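Local coordinates for (S)-ureidoglycine--glyoxylate transaminase (Bacillus subtilis, PDB 3ISL), which catalyses the pyridoxal-phosphate-dependent transfer of an amino group from (S)-ureidoglycine to glyoxylate, giving oxalurate and glycine in purine breakdown, at residues A[291-294]-A[295-298]. Numbering follows the deposited sequence.
Sequences RFER and HRHH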
loop_
_atom_site.group_PDB
_atom_site.type_symbol
_atom_site.label_atom_id
_atom_site.label_comp_id
_atom_site.label_asym_id
_atom_site.label_seq_id
_atom_site.Cartn_x
_atom_site.Cartn_y
_atom_site.Cartn_z
ATOM N N ARG A 291 -7.219 -3.584 -26.878
ATOM C CA ARG A 291 -7.688 -2.826 -25.743
ATOM C C ARG A 291 -7.714 -1.323 -25.969
ATOM O O ARG A 291 -8.685 -0.693 -25.580
ATOM C CB ARG A 291 -6.880 -3.176 -24.478
ATOM C CG ARG A 291 -7.393 -2.572 -23.256
ATOM C CD ARG A 291 -6.757 -3.307 -22.082
ATOM N NE ARG A 291 -7.188 -2.901 -20.743
ATOM C CZ ARG A 291 -7.943 -3.676 -19.933
ATOM N NH1 ARG A 291 -8.390 -4.849 -20.358
ATOM N NH2 ARG A 291 -8.228 -3.287 -18.692
ATOM N N PHE A 292 -6.686 -0.732 -26.577
ATOM C CA PHE A 292 -6.758 0.739 -26.818
ATOM C C PHE A 292 -7.886 1.119 -27.767
ATOM O O PHE A 292 -8.560 2.170 -27.590
ATOM C CB PHE A 292 -5.453 1.326 -27.394
ATOM C CG PHE A 292 -4.181 0.963 -26.609
ATOM C CD1 PHE A 292 -4.198 0.787 -25.212
ATOM C CD2 PHE A 292 -2.967 0.821 -27.287
ATOM C CE1 PHE A 292 -3.033 0.439 -24.501
ATOM C CE2 PHE A 292 -1.785 0.476 -26.572
ATOM C CZ PHE A 292 -1.822 0.326 -25.180
ATOM N N GLU A 293 -8.070 0.293 -28.802
ATOM C CA GLU A 293 -9.160 0.503 -29.769
ATOM C C GLU A 293 -10.544 0.334 -29.073
ATOM O O GLU A 293 -11.486 1.106 -29.323
ATOM C CB GLU A 293 -9.022 -0.459 -30.975
ATOM C CG GLU A 293 -10.308 -0.531 -31.795
ATOM C CD GLU A 293 -10.595 0.802 -32.484
ATOM O OE1 GLU A 293 -11.790 1.154 -32.701
ATOM O OE2 GLU A 293 -9.601 1.508 -32.809
ATOM N N ARG A 294 -10.642 -0.631 -28.159
ATOM C CA ARG A 294 -11.878 -0.817 -27.409
ATOM C C ARG A 294 -12.206 0.422 -26.528
ATOM O O ARG A 294 -13.351 0.792 -26.348
ATOM C CB ARG A 294 -11.714 -2.106 -26.574
ATOM C CG ARG A 294 -12.966 -2.598 -25.807
ATOM C CD ARG A 294 -12.964 -2.177 -24.365
ATOM N NE ARG A 294 -11.947 -2.901 -23.583
ATOM C CZ ARG A 294 -11.833 -2.871 -22.264
ATOM N NH1 ARG A 294 -12.649 -2.120 -21.570
ATOM N NH2 ARG A 294 -10.824 -3.561 -21.665
ATOM N N HIS A 295 -11.180 1.042 -25.945
ATOM C CA HIS A 295 -11.385 2.280 -25.167
ATOM C C HIS A 295 -11.870 3.414 -26.121
ATOM O O HIS A 295 -12.780 4.143 -25.789
ATOM C CB HIS A 295 -10.121 2.655 -24.387
ATOM C CG HIS A 295 -9.947 1.834 -23.113
ATOM N ND1 HIS A 295 -9.605 0.490 -23.123
ATOM C CD2 HIS A 295 -10.112 2.167 -21.806
ATOM C CE1 HIS A 295 -9.560 0.039 -21.873
ATOM N NE2 HIS A 295 -9.901 1.030 -21.063
ATOM N N ARG A 296 -11.257 3.548 -27.276
ATOM C CA ARG A 296 -11.782 4.488 -28.279
ATOM C C ARG A 296 -13.220 4.249 -28.733
ATOM O O ARG A 296 -14.054 5.205 -28.899
ATOM C CB ARG A 296 -10.869 4.481 -29.482
ATOM C CG ARG A 296 -9.520 5.194 -29.144
ATOM C CD ARG A 296 -8.763 5.540 -30.431
ATOM N NE ARG A 296 -8.461 4.333 -31.221
ATOM C CZ ARG A 296 -7.389 3.543 -31.025
ATOM N NH1 ARG A 296 -6.486 3.795 -30.053
ATOM N NH2 ARG A 296 -7.212 2.495 -31.816
ATOM N N HIS A 297 -13.544 2.985 -28.977
ATOM C CA HIS A 297 -14.896 2.677 -29.416
ATOM C C HIS A 297 -15.963 3.247 -28.400
ATOM O O HIS A 297 -16.936 3.973 -28.775
ATOM C CB HIS A 297 -14.990 1.145 -29.578
ATOM C CG HIS A 297 -16.332 0.669 -30.044
ATOM N ND1 HIS A 297 -16.983 -0.405 -29.474
ATOM C CD2 HIS A 297 -17.139 1.111 -31.045
ATOM C CE1 HIS A 297 -18.127 -0.601 -30.098
ATOM N NE2 HIS A 297 -18.264 0.329 -31.022
ATOM N N HIS A 298 -15.784 2.927 -27.102
ATOM C CA HIS A 298 -16.748 3.355 -26.098
ATOM C C HIS A 298 -16.711 4.863 -25.888
ATOM O O HIS A 298 -17.748 5.491 -25.604
ATOM C CB HIS A 298 -16.656 2.540 -24.799
ATOM C CG HIS A 298 -16.935 1.089 -25.027
ATOM N ND1 HIS A 298 -18.187 0.600 -25.341
ATOM C CD2 HIS A 298 -16.100 0.029 -25.082
ATOM C CE1 HIS A 298 -18.109 -0.704 -25.541
ATOM N NE2 HIS A 298 -16.857 -1.072 -25.383
#
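H295 stands beside the extended side chain of R291, one turn earlier on helix 288-308, and its ND1 donates to R291 O at 2.9 Å. The carbonyl oxygen lies at the ring edge, while ND1 sits above the carbonyl plane and the H295 backbone N reaches the same oxygen from the opposite face, so two donors grip it. H295 CE1 packs 3.7 Å from R291 CG and also sits over the centre of the R294 guanidinium, the two planes 39° apart. Bends at chi2 and chi3 turn R294 back to present that face. R294 NH2 lies over one face of the R291 guanidinium, toward its rim; the two cations can come close because R291 NH1 and R294 NH2 both make salt bridges to E286 OE1. This buried side ties the helix to neighbouring loops: R291 NH2 bonds to C199 O, next to the cofactor-carrying K198, and R294 NH1 to G368 O and C371 O. R294 CD lies in the plane of the H298 ring, at its edge; H298 ND1 bonds to Y407. On the exposed side E293 and R296 cross almost perpendicularly: R296 NH2 meets the anti side of E293 OE2 at 2.8 Å in a salt bridge whose hydrogen bond is bent (140°). Because ND1 donates, H295 NE2 probably accepts from G368 N, consistent with a neutral imidazole, which would suit a ring packed against two arginine side chains.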